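PDB 5X3I: 1,3-alpha-isomaltosidase from Kribbella flavida DSM 17836, which hydrolyses the alpha-1,3-glucosidic linkages of the cyclic tetrasaccharide cyclobis-(1-6)-alpha-nigerosyl, yielding isomaltose inside the cell. Local coordinates for residues G289-L294 / R646-D651; E293-V298 / G512-T517; W451-R456 / R502-L507. The protein carries 1 engineered substitution. One frame throughout, in Å; residues are numbered along the deposited sequence.

Contact 1. Residues G289-L294 / R646-D651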
# COMPACT_ATOMS: atom_id res chain seq x y z
N GLY A 289 -5.40 -13.04 11.12
CA GLY A 289 -5.20 -13.71 9.86
C GLY A 289 -3.76 -13.87 9.39
O GLY A 289 -2.85 -13.18 9.84
N ARG A 290 -3.60 -14.81 8.46
CA ARG A 290 -2.30 -15.35 8.08
C ARG A 290 -2.31 -15.78 6.59
O ARG A 290 -3.35 -16.13 6.05
CB ARG A 290 -1.97 -16.54 8.99
CG ARG A 290 -0.66 -17.25 8.73
CD ARG A 290 -0.53 -18.48 9.63
NE ARG A 290 -0.11 -18.15 10.99
CZ ARG A 290 -0.91 -18.19 12.05
NH1 ARG A 290 -2.18 -18.55 11.93
NH2 ARG A 290 -0.43 -17.87 13.24
N ALA A 291 -1.15 -15.75 5.95
CA ALA A 291 -1.05 -16.18 4.56
C ALA A 291 -1.40 -17.64 4.42
O ALA A 291 -1.25 -18.42 5.35
CB ALA A 291 0.33 -15.93 4.02
N GLU A 292 -1.87 -18.00 3.24
CA GLU A 292 -2.00 -19.39 2.85
C GLU A 292 -0.98 -19.63 1.75
O GLU A 292 -0.54 -18.68 1.10
CB GLU A 292 -3.42 -19.72 2.38
CG GLU A 292 -3.87 -19.02 1.11
CD GLU A 292 -5.30 -19.38 0.71
OE1 GLU A 292 -6.25 -18.66 1.07
OE2 GLU A 292 -5.48 -20.40 0.01
N GLU A 293 -0.56 -20.88 1.59
CA GLU A 293 0.47 -21.20 0.62
C GLU A 293 -0.05 -20.91 -0.77
O GLU A 293 -1.11 -21.37 -1.16
CB GLU A 293 0.89 -22.68 0.72
CG GLU A 293 1.55 -23.04 2.03
CD GLU A 293 1.83 -24.53 2.15
OE1 GLU A 293 1.75 -25.26 1.14
OE2 GLU A 293 2.13 -24.97 3.27
N LEU A 294 0.69 -20.08 -1.49
CA LEU A 294 0.43 -19.81 -2.89
C LEU A 294 1.25 -20.77 -3.79
O LEU A 294 2.25 -21.33 -3.34
CB LEU A 294 0.73 -18.35 -3.20
CG LEU A 294 -0.09 -17.34 -2.37
CD1 LEU A 294 0.33 -15.92 -2.71
CD2 LEU A 294 -1.57 -17.53 -2.59
N ARG A 646 7.27 -23.01 5.50
CA ARG A 646 7.72 -22.95 6.90
C ARG A 646 7.28 -21.63 7.55
O ARG A 646 6.81 -21.61 8.69
CB ARG A 646 9.24 -23.12 6.99
CG ARG A 646 9.71 -24.54 6.68
CD ARG A 646 11.19 -24.75 7.00
NE ARG A 646 11.54 -24.25 8.33
CZ ARG A 646 11.41 -24.94 9.46
NH1 ARG A 646 10.93 -26.18 9.45
NH2 ARG A 646 11.75 -24.38 10.62
N THR A 647 7.42 -20.54 6.81
CA THR A 647 6.98 -19.24 7.27
C THR A 647 5.51 -19.25 7.63
O THR A 647 5.10 -18.71 8.65
CB THR A 647 7.27 -18.16 6.23
OG1 THR A 647 8.67 -17.91 6.20
CG2 THR A 647 6.52 -16.85 6.55
N ILE A 648 4.70 -19.90 6.81
CA ILE A 648 3.28 -19.95 7.06
C ILE A 648 2.96 -20.86 8.25
O ILE A 648 2.03 -20.60 9.02
CB ILE A 648 2.53 -20.40 5.81
CG1 ILE A 648 2.43 -19.22 4.84
CG2 ILE A 648 1.14 -20.94 6.15
CD1 ILE A 648 2.13 -19.62 3.41
N ALA A 649 3.76 -21.91 8.41
CA ALA A 649 3.57 -22.84 9.52
C ALA A 649 4.09 -22.30 10.85
O ALA A 649 3.44 -22.44 11.86
CB ALA A 649 4.23 -24.19 9.21
N THR A 650 5.31 -21.77 10.85
CA THR A 650 5.93 -21.27 12.08
C THR A 650 5.81 -19.77 12.37
O THR A 650 6.17 -19.33 13.45
CB THR A 650 7.42 -21.60 12.11
OG1 THR A 650 8.12 -20.72 11.22
CG2 THR A 650 7.66 -23.06 11.71
N ASP A 651 5.34 -19.00 11.38
CA ASP A 651 5.30 -17.53 11.42
C ASP A 651 6.67 -16.85 11.41
O ASP A 651 6.74 -15.62 11.40
CB ASP A 651 4.46 -17.06 12.61
CG ASP A 651 3.03 -17.48 12.48
OD1 ASP A 651 2.51 -17.35 11.35
OD2 ASP A 651 2.44 -17.97 13.45

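Contact 2. Residues E293-V298 / G512-T517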
# COMPACT_ATOMS: atom_id res chain seq x y z
N GLU A 293 -0.56 -20.88 1.59
CA GLU A 293 0.47 -21.20 0.62
C GLU A 293 -0.05 -20.91 -0.77
O GLU A 293 -1.11 -21.37 -1.16
CB GLU A 293 0.89 -22.68 0.72
CG GLU A 293 1.55 -23.04 2.03
CD GLU A 293 1.83 -24.53 2.15
OE1 GLU A 293 1.75 -25.26 1.14
OE2 GLU A 293 2.13 -24.97 3.27
N LEU A 294 0.69 -20.08 -1.49
CA LEU A 294 0.43 -19.81 -2.89
C LEU A 294 1.25 -20.77 -3.79
O LEU A 294 2.25 -21.33 -3.34
CB LEU A 294 0.73 -18.35 -3.20
CG LEU A 294 -0.09 -17.34 -2.37
CD1 LEU A 294 0.33 -15.92 -2.71
CD2 LEU A 294 -1.57 -17.53 -2.59
N PRO A 295 0.84 -20.96 -5.05
CA PRO A 295 1.61 -21.84 -5.94
C PRO A 295 3.04 -21.37 -6.13
O PRO A 295 3.33 -20.17 -6.12
CB PRO A 295 0.85 -21.77 -7.27
CG PRO A 295 -0.51 -21.32 -6.92
CD PRO A 295 -0.34 -20.40 -5.73
N GLY A 296 3.92 -22.34 -6.32
CA GLY A 296 5.33 -22.09 -6.51
C GLY A 296 5.66 -21.12 -7.63
O GLY A 296 6.68 -20.44 -7.55
N TRP A 297 4.82 -21.04 -8.66
CA TRP A 297 5.13 -20.18 -9.80
C TRP A 297 5.21 -18.69 -9.46
O TRP A 297 5.82 -17.93 -10.21
CB TRP A 297 4.13 -20.38 -10.96
CG TRP A 297 2.68 -20.03 -10.70
CD1 TRP A 297 1.66 -20.91 -10.44
CD2 TRP A 297 2.08 -18.72 -10.72
NE1 TRP A 297 0.48 -20.23 -10.29
CE2 TRP A 297 0.71 -18.89 -10.46
CE3 TRP A 297 2.57 -17.44 -10.95
CZ2 TRP A 297 -0.17 -17.82 -10.40
CZ3 TRP A 297 1.69 -16.37 -10.90
CH2 TRP A 297 0.34 -16.57 -10.62
N VAL A 298 4.64 -18.26 -8.33
CA VAL A 298 4.72 -16.84 -7.96
C VAL A 298 6.16 -16.45 -7.67
O VAL A 298 6.51 -15.27 -7.72
CB VAL A 298 3.83 -16.46 -6.73
CG1 VAL A 298 2.40 -16.90 -6.95
CG2 VAL A 298 4.39 -17.03 -5.42
N GLY A 512 -11.70 -22.21 -8.89
CA GLY A 512 -10.82 -23.34 -8.67
C GLY A 512 -9.35 -23.00 -8.76
O GLY A 512 -8.51 -23.89 -8.86
N LYS A 513 -9.03 -21.71 -8.68
CA LYS A 513 -7.65 -21.25 -8.81
C LYS A 513 -7.16 -20.60 -7.52
O LYS A 513 -7.95 -20.15 -6.71
CB LYS A 513 -7.52 -20.25 -9.95
CG LYS A 513 -7.90 -20.82 -11.31
CD LYS A 513 -7.54 -19.88 -12.42
CE LYS A 513 -6.22 -20.25 -13.05
NZ LYS A 513 -6.06 -19.60 -14.36
N ALA A 514 -5.85 -20.57 -7.34
CA ALA A 514 -5.25 -19.95 -6.15
C ALA A 514 -5.52 -18.45 -6.10
O ALA A 514 -5.57 -17.79 -7.13
CB ALA A 514 -3.77 -20.22 -6.13
N PRO A 515 -5.68 -17.91 -4.88
CA PRO A 515 -6.10 -16.51 -4.70
C PRO A 515 -4.95 -15.56 -4.95
O PRO A 515 -4.53 -14.86 -4.02
CB PRO A 515 -6.56 -16.46 -3.24
CG PRO A 515 -5.66 -17.47 -2.56
CD PRO A 515 -5.48 -18.59 -3.59
N VAL A 516 -4.45 -15.50 -6.18
CA VAL A 516 -3.30 -14.67 -6.40
C VAL A 516 -3.82 -13.30 -6.81
O VAL A 516 -4.08 -13.05 -7.97
CB VAL A 516 -2.38 -15.25 -7.52
CG1 VAL A 516 -1.20 -14.34 -7.80
CG2 VAL A 516 -1.89 -16.65 -7.15
N THR A 517 -3.78 -12.37 -5.86
CA THR A 517 -4.08 -10.97 -6.08
C THR A 517 -2.73 -10.33 -5.84
O THR A 517 -1.88 -10.91 -5.17
CB THR A 517 -5.17 -10.40 -5.10
OG1 THR A 517 -4.87 -10.79 -3.76
CG2 THR A 517 -6.57 -10.91 -5.45

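Contact 3. Residues W451-R456 / R502-L507. With GOL (glycerol), chain P; SO4 (sulfate ion), chain I.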
# COMPACT_ATOMS: atom_id res chain seq x y z
N TRP A 451 -21.49 -9.35 -6.93
CA TRP A 451 -21.93 -8.56 -8.08
C TRP A 451 -20.76 -7.95 -8.85
O TRP A 451 -20.69 -8.05 -10.06
CB TRP A 451 -22.89 -7.45 -7.64
CG TRP A 451 -23.52 -6.72 -8.77
CD1 TRP A 451 -24.61 -7.11 -9.50
CD2 TRP A 451 -23.12 -5.46 -9.31
NE1 TRP A 451 -24.91 -6.18 -10.45
CE2 TRP A 451 -24.00 -5.15 -10.36
CE3 TRP A 451 -22.09 -4.56 -9.02
CZ2 TRP A 451 -23.90 -3.99 -11.11
CZ3 TRP A 451 -21.99 -3.40 -9.76
CH2 TRP A 451 -22.89 -3.12 -10.79
N TRP A 452 -19.84 -7.33 -8.12
CA TRP A 452 -18.67 -6.69 -8.73
C TRP A 452 -17.76 -7.70 -9.45
O TRP A 452 -17.40 -7.50 -10.61
CB TRP A 452 -17.86 -5.94 -7.67
CG TRP A 452 -16.72 -5.14 -8.21
CD1 TRP A 452 -15.39 -5.42 -8.11
CD2 TRP A 452 -16.81 -3.90 -8.92
NE1 TRP A 452 -14.65 -4.43 -8.71
CE2 TRP A 452 -15.50 -3.49 -9.22
CE3 TRP A 452 -17.87 -3.09 -9.32
CZ2 TRP A 452 -15.22 -2.31 -9.91
CZ3 TRP A 452 -17.59 -1.92 -10.02
CH2 TRP A 452 -16.28 -1.54 -10.31
N THR A 453 -17.39 -8.76 -8.75
CA THR A 453 -16.48 -9.75 -9.29
C THR A 453 -17.14 -10.57 -10.41
O THR A 453 -16.45 -11.08 -11.28
CB THR A 453 -15.94 -10.70 -8.20
OG1 THR A 453 -17.02 -11.35 -7.52
CG2 THR A 453 -15.09 -9.93 -7.17
N GLU A 454 -18.47 -10.68 -10.38
CA GLU A 454 -19.17 -11.46 -11.40
C GLU A 454 -18.87 -10.93 -12.80
O GLU A 454 -18.84 -11.68 -13.75
CB GLU A 454 -20.69 -11.47 -11.16
CG GLU A 454 -21.46 -12.42 -12.07
CD GLU A 454 -21.17 -13.90 -11.81
OE1 GLU A 454 -20.53 -14.24 -10.80
OE2 GLU A 454 -21.60 -14.72 -12.63
N LYS A 455 -18.63 -9.63 -12.91
CA LYS A 455 -18.31 -9.02 -14.19
C LYS A 455 -16.97 -9.50 -14.73
O LYS A 455 -16.74 -9.51 -15.94
CB LYS A 455 -18.32 -7.49 -14.06
CG LYS A 455 -19.64 -6.94 -13.50
CD LYS A 455 -19.74 -5.43 -13.59
CE LYS A 455 -21.06 -4.94 -12.99
NZ LYS A 455 -22.24 -5.58 -13.61
N ARG A 456 -16.09 -9.91 -13.82
CA ARG A 456 -14.77 -10.41 -14.17
C ARG A 456 -14.70 -11.95 -14.32
O ARG A 456 -13.66 -12.50 -14.70
CB ARG A 456 -13.74 -9.97 -13.13
CG ARG A 456 -13.39 -8.47 -13.14
CD ARG A 456 -14.42 -7.59 -12.45
NE ARG A 456 -13.93 -6.21 -12.44
CZ ARG A 456 -14.67 -5.13 -12.24
NH1 ARG A 456 -15.97 -5.21 -12.00
NH2 ARG A 456 -14.08 -3.94 -12.29
N ARG A 502 -9.54 -9.47 -0.80
CA ARG A 502 -10.32 -10.65 -0.46
C ARG A 502 -11.35 -10.97 -1.54
O ARG A 502 -11.56 -12.13 -1.89
CB ARG A 502 -11.00 -10.44 0.90
CG ARG A 502 -11.89 -11.58 1.39
CD ARG A 502 -13.36 -11.31 1.10
NE ARG A 502 -14.22 -12.39 1.57
CZ ARG A 502 -14.78 -12.44 2.77
NH1 ARG A 502 -15.55 -13.47 3.09
NH2 ARG A 502 -14.59 -11.46 3.65
N ALA A 503 -12.01 -9.93 -2.06
CA ALA A 503 -13.04 -10.13 -3.08
C ALA A 503 -12.46 -10.82 -4.32
O ALA A 503 -13.05 -11.75 -4.83
CB ALA A 503 -13.67 -8.82 -3.46
N PHE A 504 -11.30 -10.37 -4.79
CA PHE A 504 -10.75 -11.00 -5.98
C PHE A 504 -10.04 -12.32 -5.66
O PHE A 504 -10.04 -13.24 -6.50
CB PHE A 504 -9.87 -10.00 -6.73
CG PHE A 504 -10.69 -9.01 -7.52
CD1 PHE A 504 -11.10 -9.30 -8.81
CD2 PHE A 504 -11.14 -7.84 -6.93
CE1 PHE A 504 -11.92 -8.42 -9.52
CE2 PHE A 504 -11.96 -6.96 -7.65
CZ PHE A 504 -12.33 -7.25 -8.94
N GLY A 505 -9.52 -12.45 -4.45
CA GLY A 505 -9.06 -13.74 -3.97
C GLY A 505 -10.18 -14.78 -4.07
O GLY A 505 -9.97 -15.88 -4.60
N ASP A 506 -11.36 -14.41 -3.61
CA ASP A 506 -12.52 -15.29 -3.61
C ASP A 506 -13.02 -15.63 -5.02
O ASP A 506 -13.45 -16.75 -5.26
CB ASP A 506 -13.67 -14.69 -2.80
CG ASP A 506 -13.51 -14.91 -1.29
OD1 ASP A 506 -12.56 -15.61 -0.89
OD2 ASP A 506 -14.34 -14.40 -0.54
N LEU A 507 -12.99 -14.66 -5.92
CA LEU A 507 -13.31 -14.93 -7.33
C LEU A 507 -12.43 -16.06 -7.87
O LEU A 507 -12.93 -17.02 -8.43
CB LEU A 507 -13.13 -13.67 -8.19
CG LEU A 507 -13.29 -13.92 -9.69
CD1 LEU A 507 -14.70 -14.44 -10.00
CD2 LEU A 507 -12.97 -12.67 -10.49
C1 GOL P . -17.25 -12.47 -4.64
O1 GOL P . -15.95 -12.07 -4.22
C2 GOL P . -17.43 -13.90 -5.19
O2 GOL P . -16.60 -14.19 -6.32
C3 GOL P . -17.23 -14.93 -4.08
O3 GOL P . -17.69 -16.19 -4.49
S SO4 I . -16.41 -12.71 6.69
O1 SO4 I . -15.26 -13.57 6.45
O2 SO4 I . -17.41 -12.91 5.65
O3 SO4 I . -16.98 -13.02 8.00
O4 SO4 I . -15.97 -11.33 6.69

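Contact 1. Residues G289-L294 / R646-D651
Arg290 reaches over to the end of helix 622-650 and takes hold of Asp651 side-on, with one nitrogen for each carboxylate oxygen. NE gives a practically straight bond (179°) to the syn lone pair of Asp651 OD1, 2.8 Å away, and NH2 of Arg290 meets Asp651 OD2 at 2.9 Å. Guanidinium and carboxylate are only 24° from coplanar, which suits this two-pronged salt bridge. The arginine chain is extended as far as CD and then bends at chi3 (-79°), turning the NE edge to the acid; on the way CD passes 3.4 Å from Ile648 O. Asp651 OD2 is also bonded by Thr282, and Arg290 NH2 by Asp286, so the pair belongs to a small polar network. With an alanine in place of Arg290, the buried carboxylate of Asp651 would probably lose both guanidinium bonds and be freer to turn about its bond to Thr282.

The close packing lies around Ile648. Its CD1 presses on the backbone, 3.5 Å from both Glu292 C and Glu293 N, while CG2 lies 3.6 Å from Ala291 O and CG1 faces the buried methyl of Ala291. The solvent side is looser: there exposed Glu293 lays only its CG, 3.7 Å away, against Ile648 CD1.

The 289-294 loop leads from helix 277-288 toward strand 302-304, the first barrel strand, and the contact fastens it to the end of helix 622-650. Leu285 of helix 277-288 touches both Arg290 and Asp651, while Tyr561 packs on Ile648.

Contact 2. Residues E293-V298 / G512-T517
With chi1 at 63°, Trp297 holds its indole in the crowded position between backbone N and carbonyl carbon, and Val516, with CG1 anti to its own N (chi1 177°), spreads both methyls to meet it. The two side chains approach from opposite directions at the six-membered end of the indole: Val516 CG2 lies 3.9 Å from Trp297 CZ2, and Val516 CG1 comes equally close to Trp297 CH2. One face of the same indole is covered toward its rim by CG1 of Val298, which also reaches Val516 CG2 at 4.3 Å. Val516 CG2 therefore meets the indole and Val298 together, and Ile531 also packs on Val516.

The two segments are the lead-ins to the first and fifth strands, 302-304 and 517-519, of the eight-stranded parallel TIM barrel, so they meet beneath the N-terminal ends of the strands, the end away from the catalytic face of such barrels. Helix 496-510 finishes in a Schellman motif with Gly512 as its C-prime residue, and an inverse gamma turn centred on Pro515 then closes with a 2.7 Å bond from Val516 N to Ala514 O. Across this bend Ala514 and Val516 both point at the other loop, and Pro515 touches it with its ring.

Ala514 makes the tightest approach: its CB sits 3.5 Å from Pro295 CD, closer than ordinary carbon contact, and just as near to CG of that ring. Beside it Leu294 sets CD2 4.1 Å from Pro515 CG. No hydrogen bond joins the segments, and Lys388 makes a cation-pi interaction with the Trp297 ring.

Contact 3. Residues W451-R456 / R502-L507
Thr453 lays its CG2 methyl over the centre of the Phe504 ring, 4.1 Å from the centroid and 6° off the normal, a CH-pi contact. This placement goes with OG1 lying between the backbone N and carbonyl carbon (chi1 57°), from where it bonds Arg449 O one turn back and accepts from a glycerol, probably from the crystallisation liquor.

The edge of Phe504 is taken by two other side chains. Trp452 meets it rim to rim, planes at 88° and neither ring over the other's face, with NE1 3.7 Å from Phe504 CZ. Arg456 runs its aliphatic part along the same rim, CG lying 3.9 Å from Phe504 CE1. Bent at chi2, the arginine then folds back so that NH1 sits 3.3 Å above the centre of the Trp452 ring and bonds Trp452 O at 3.0 Å; Gln393 takes up NE. These bonds probably limit the rotation of the buried guanidinium, which lies against the indole.

Farther along, Leu507 CD2 lies 3.9 Å from both Arg456 CB and Thr453 O. Arg502 pairs with Asp506 through NE and also bonds a sulfate ion, probably from the same liquor, mainly through NH1.

Helices 446-454 and 496-510 thus pack together on the outside of the barrel: Phe504 and Leu507 rest on strand 467-470, with Phe468 meeting Phe504 edge-to-face, while helix 404-415 flanks Trp452 through Met413.

Overall arrangement
Contacts 1 and 2 start from the same loop and share Glu293 and Leu294; their centres lie 13 Å apart, and Glu292 CD touches Pro515 CG at 3.8 Å. The loop is therefore held first to helix 622-650 and then to the lead-in of strand 517-519. Contact 3, nested in sequence inside both, adjoins contact 2 about 16 Å away between centres: Thr517 CG2 lies 3.5 Å from Gly505 N. Contacts 1 and 3 do not touch, their centres 23 Å apart. Contact 3 comes nearest the active site, the Phe504 side chain being about 10 Å from the side chain of Ala471, the engineered replacement of the inferred nucleophile; contacts 1 and 2 lie away from it.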